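Local coordinates for 2-nitrobenzoate nitroreductase (Pseudomonas fluorescens, PDB 4Z85) that reduces the nitro group of 2-nitrobenzoate as an FMN-dependent 2-nitroreductase of the flavoredoxin family, at the interface of chains A and B. Sequence-based numbering; all coordinates share one arbitrary frame. Chains: chain A/B, 2-nitrobenzoate nitroreductase.

Contact 1: the interface of chains A and B. Residues chain A 47-49, 91, 139; chain B 18, 21-22.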
# COMPACT_ATOMS: atom_id res chain seq x y z
N PHE A 47 -0.06 2.14 4.36
CA PHE A 47 0.82 1.04 4.78
C PHE A 47 1.34 0.34 3.57
O PHE A 47 0.55 0.03 2.67
CB PHE A 47 0.03 0.07 5.67
CG PHE A 47 0.63 -1.33 5.82
CD1 PHE A 47 1.94 -1.52 6.27
CD2 PHE A 47 -0.15 -2.45 5.56
CE1 PHE A 47 2.44 -2.81 6.44
CE2 PHE A 47 0.34 -3.74 5.74
CZ PHE A 47 1.64 -3.91 6.19
N ASN A 48 2.65 0.07 3.53
CA ASN A 48 3.14 -0.92 2.58
C ASN A 48 4.55 -1.33 2.95
O ASN A 48 5.19 -0.70 3.77
CB ASN A 48 3.11 -0.41 1.13
CG ASN A 48 2.71 -1.51 0.14
OD1 ASN A 48 3.07 -2.66 0.33
ND2 ASN A 48 1.96 -1.15 -0.91
N TYR A 49 5.04 -2.41 2.34
CA TYR A 49 6.44 -2.77 2.55
C TYR A 49 7.33 -1.84 1.74
O TYR A 49 6.92 -1.27 0.71
CB TYR A 49 6.71 -4.24 2.16
CG TYR A 49 6.99 -4.49 0.69
CD1 TYR A 49 5.96 -4.58 -0.24
CD2 TYR A 49 8.30 -4.64 0.23
CE1 TYR A 49 6.21 -4.80 -1.58
CE2 TYR A 49 8.57 -4.87 -1.11
CZ TYR A 49 7.53 -4.95 -2.01
OH TYR A 49 7.81 -5.19 -3.34
N MET A 91 -2.26 -9.32 9.70
CA MET A 91 -2.89 -9.20 8.39
C MET A 91 -4.36 -9.56 8.54
O MET A 91 -4.76 -10.21 9.52
CB MET A 91 -2.21 -10.11 7.36
CG MET A 91 -0.71 -9.82 7.20
SD MET A 91 -0.38 -8.06 6.91
CE MET A 91 1.39 -8.11 6.79
N TRP A 139 3.22 -10.30 11.30
CA TRP A 139 4.63 -9.93 11.32
C TRP A 139 5.01 -9.53 12.74
O TRP A 139 4.39 -8.65 13.33
CB TRP A 139 4.91 -8.76 10.37
CG TRP A 139 4.74 -9.01 8.91
CD1 TRP A 139 4.53 -10.20 8.28
CD2 TRP A 139 4.78 -8.01 7.88
NE1 TRP A 139 4.45 -10.01 6.92
CE2 TRP A 139 4.61 -8.67 6.65
CE3 TRP A 139 4.94 -6.62 7.89
CZ2 TRP A 139 4.57 -7.99 5.43
CZ3 TRP A 139 4.92 -5.95 6.68
CH2 TRP A 139 4.74 -6.63 5.47
N ILE B 18 7.56 -11.58 2.17
CA ILE B 18 7.01 -10.23 2.30
C ILE B 18 5.95 -9.97 1.24
O ILE B 18 4.80 -9.63 1.57
CB ILE B 18 8.10 -9.15 2.19
CG1 ILE B 18 9.10 -9.27 3.34
CG2 ILE B 18 7.44 -7.75 2.18
CD1 ILE B 18 10.36 -8.44 3.12
N SER B 21 2.79 -11.89 1.76
CA SER B 21 1.98 -11.69 2.97
C SER B 21 1.38 -10.29 3.15
O SER B 21 0.54 -10.09 4.04
CB SER B 21 2.79 -12.05 4.21
OG SER B 21 3.98 -11.28 4.27
N VAL B 22 1.79 -9.31 2.34
CA VAL B 22 1.12 -8.00 2.44
C VAL B 22 0.37 -7.72 1.13
O VAL B 22 0.96 -7.64 0.06
CB VAL B 22 2.10 -6.83 2.77
CG1 VAL B 22 3.31 -6.79 1.83
CG2 VAL B 22 1.36 -5.49 2.71

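Contact 2: the interface of chains A and B. Residues chain A 165, 170, 175-176; chain B 4, 9, 17.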
# COMPACT_ATOMS: atom_id res chain seq x y z
N PHE A 165 2.41 -17.71 10.37
CA PHE A 165 1.39 -18.10 9.38
C PHE A 165 0.49 -19.19 9.95
O PHE A 165 0.98 -20.11 10.60
CB PHE A 165 2.02 -18.65 8.10
CG PHE A 165 3.07 -17.78 7.49
CD1 PHE A 165 4.38 -17.84 7.93
CD2 PHE A 165 2.76 -16.95 6.42
CE1 PHE A 165 5.36 -17.06 7.35
CE2 PHE A 165 3.74 -16.17 5.83
CZ PHE A 165 5.04 -16.22 6.30
N ILE A 170 1.01 -21.51 4.44
CA ILE A 170 2.44 -21.45 4.19
C ILE A 170 2.97 -22.80 3.71
O ILE A 170 2.65 -23.85 4.28
CB ILE A 170 3.21 -20.99 5.46
CG1 ILE A 170 4.73 -20.96 5.21
CG2 ILE A 170 2.87 -21.86 6.67
CD1 ILE A 170 5.19 -19.86 4.26
N LEU A 175 9.21 -22.33 1.43
CA LEU A 175 9.25 -20.95 1.94
C LEU A 175 8.44 -20.02 1.05
O LEU A 175 8.91 -18.96 0.64
CB LEU A 175 10.69 -20.45 2.06
CG LEU A 175 11.47 -21.11 3.20
CD1 LEU A 175 12.88 -20.55 3.28
CD2 LEU A 175 10.73 -20.90 4.50
N ARG A 176 7.22 -20.44 0.74
CA ARG A 176 6.32 -19.64 -0.08
C ARG A 176 4.96 -19.55 0.59
O ARG A 176 4.44 -20.54 1.10
CB ARG A 176 6.15 -20.24 -1.48
CG ARG A 176 7.39 -20.20 -2.32
CD ARG A 176 7.90 -18.79 -2.42
NE ARG A 176 9.23 -18.75 -2.99
CZ ARG A 176 9.48 -18.74 -4.30
NH1 ARG A 176 8.48 -18.78 -5.17
NH2 ARG A 176 10.74 -18.70 -4.72
N ILE B 4 8.35 -18.33 11.19
CA ILE B 4 9.58 -18.28 10.41
C ILE B 4 10.37 -17.02 10.73
O ILE B 4 9.86 -15.91 10.56
CB ILE B 4 9.30 -18.30 8.90
CG1 ILE B 4 8.60 -19.60 8.50
CG2 ILE B 4 10.59 -18.11 8.14
CD1 ILE B 4 8.37 -19.72 7.01
N LEU B 9 17.04 -16.34 6.32
CA LEU B 9 16.66 -16.32 4.91
C LEU B 9 17.56 -15.53 3.96
O LEU B 9 18.25 -14.60 4.37
CB LEU B 9 15.23 -15.77 4.79
CG LEU B 9 14.22 -16.39 5.76
CD1 LEU B 9 12.84 -15.75 5.57
CD2 LEU B 9 14.14 -17.90 5.57
N LEU B 17 8.37 -13.96 0.92
CA LEU B 17 7.49 -14.02 2.09
C LEU B 17 6.80 -12.66 2.36
O LEU B 17 5.60 -12.60 2.70
CB LEU B 17 8.27 -14.46 3.33
CG LEU B 17 8.71 -15.93 3.30
CD1 LEU B 17 9.47 -16.27 4.58
CD2 LEU B 17 7.52 -16.86 3.13

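Contact 1: the interface of chains A and B
The indole of A:Trp139 meets B:Ser21 along its pyrrole edge, where the serine hydroxyl OG lies almost exactly in the ring plane, while the methyl CE of A:Met91 rests over the centre of one indole face, 3.2 Å above the plane. A:Trp139 CZ3 lies in the plane of the A:Phe47 ring, at its rim; the phenyl rim faces the indole from the same side as A:Met91 CE, the two rings steeply inclined. The bent methionine chain also packs along the backbone O of B:Ser21, with CG 3.4 Å from it. A hydrogen bond crosses the interface from the indole N-H, NE1, to B:Ser21 OG, 3.0 Å long and moderately bent, with 149° at the hydrogen. Holding OG between the backbone N and the carbonyl carbon (chi1 58°) lets the same hydroxyl donate to B:Ile18 O at 3.3 Å, from above the carbonyl plane, a length and tilt that suggest a weak bond. B:Val22 sets CB and its methyl CG1 against the benzo end of the indole, CB 3.8 Å from A:Trp139 CH2, and turns the other methyl, CG2, to A:Phe47 CE2 at 3.7 Å. Replacing A:Trp139 by a phenylalanine would probably leave B:Ser21 OG without its indole donor and weaken the packing against B:Val22. Nearby, the side chain of A:Tyr49 crosses that of B:Ile18 at about a right angle, CB touching the branch methyl CG2 at 3.6 Å. The patch belongs to a two-fold symmetric interface, probably that of a dimer. On strand 47-52, the backbone N of A:Tyr49 bonds to a lone pair of A:Asn48 OD1, the amide oxygen, 2.8 Å away in the carbonyl plane.

Contact 2: the interface of chains A and B
An apolar cluster joins strand 3-5, the loop at B:Leu9 and helix 11-21 of chain B to the end of strand 153-165, strand 170-171 and the loop before strand 176-177 of chain A. A:Leu175 reaches into chain B with both branches of its fork: CD2 meets the terminal methyl CD1 of B:Ile4 at 3.6 Å, and CD1 meets CD2 of B:Leu9 at 3.7 Å. Its extended side chain, with CG anti to the carbonyl carbon (chi1 -72°) and chi2 near 180°, spreads these methyls toward two different partners. B:Leu17 approaches the backbone of the same residue, its CD2 lying 3.5 Å from A:Leu175 O, a van der Waals contact with the carbonyl. That methyl also faces CD1 of A:Ile170 at 4.0 Å and the far ring atom CZ of A:Phe165 at 4.1 Å. A:Ile170 CD1 covers the centre of the phenyl face, 4.0 Å above its plane, and B:Ile4 CD1 and B:Leu17 CD2 come in on the same side, towards the outer rim. There B:Ile4 CD1 lies 4.0 Å from A:Phe165 CE1, and the ring stands roughly crosswise to the side chain of B:Leu17. The contacts described are mainly apolar packing of branched side chains around a phenyl ring. A:Leu175, in a loop, leads directly into strand 176-177, so its side chain projects from the turn between the short strands 170-171 and 176-177 onto the N-terminal region of chain B.

The C-alpha centres of contact 1 and contact 2 are about 13 Å apart, and helix 11-21 of chain B runs through both. B:Leu17 serves contact 2, whereas its neighbour B:Ile18 and, at the helix end, B:Ser21 serve contact 1, so successive positions of one helix face different parts of chain A. Contact 1 adds an indole hydrogen bond to its packing, and contact 2 relies on aliphatic and aromatic packing among the residues described. Two-fold symmetry repeats each contact with the chains exchanged, so this N-terminal segment probably helps clasp the partner on both sides of the dimer.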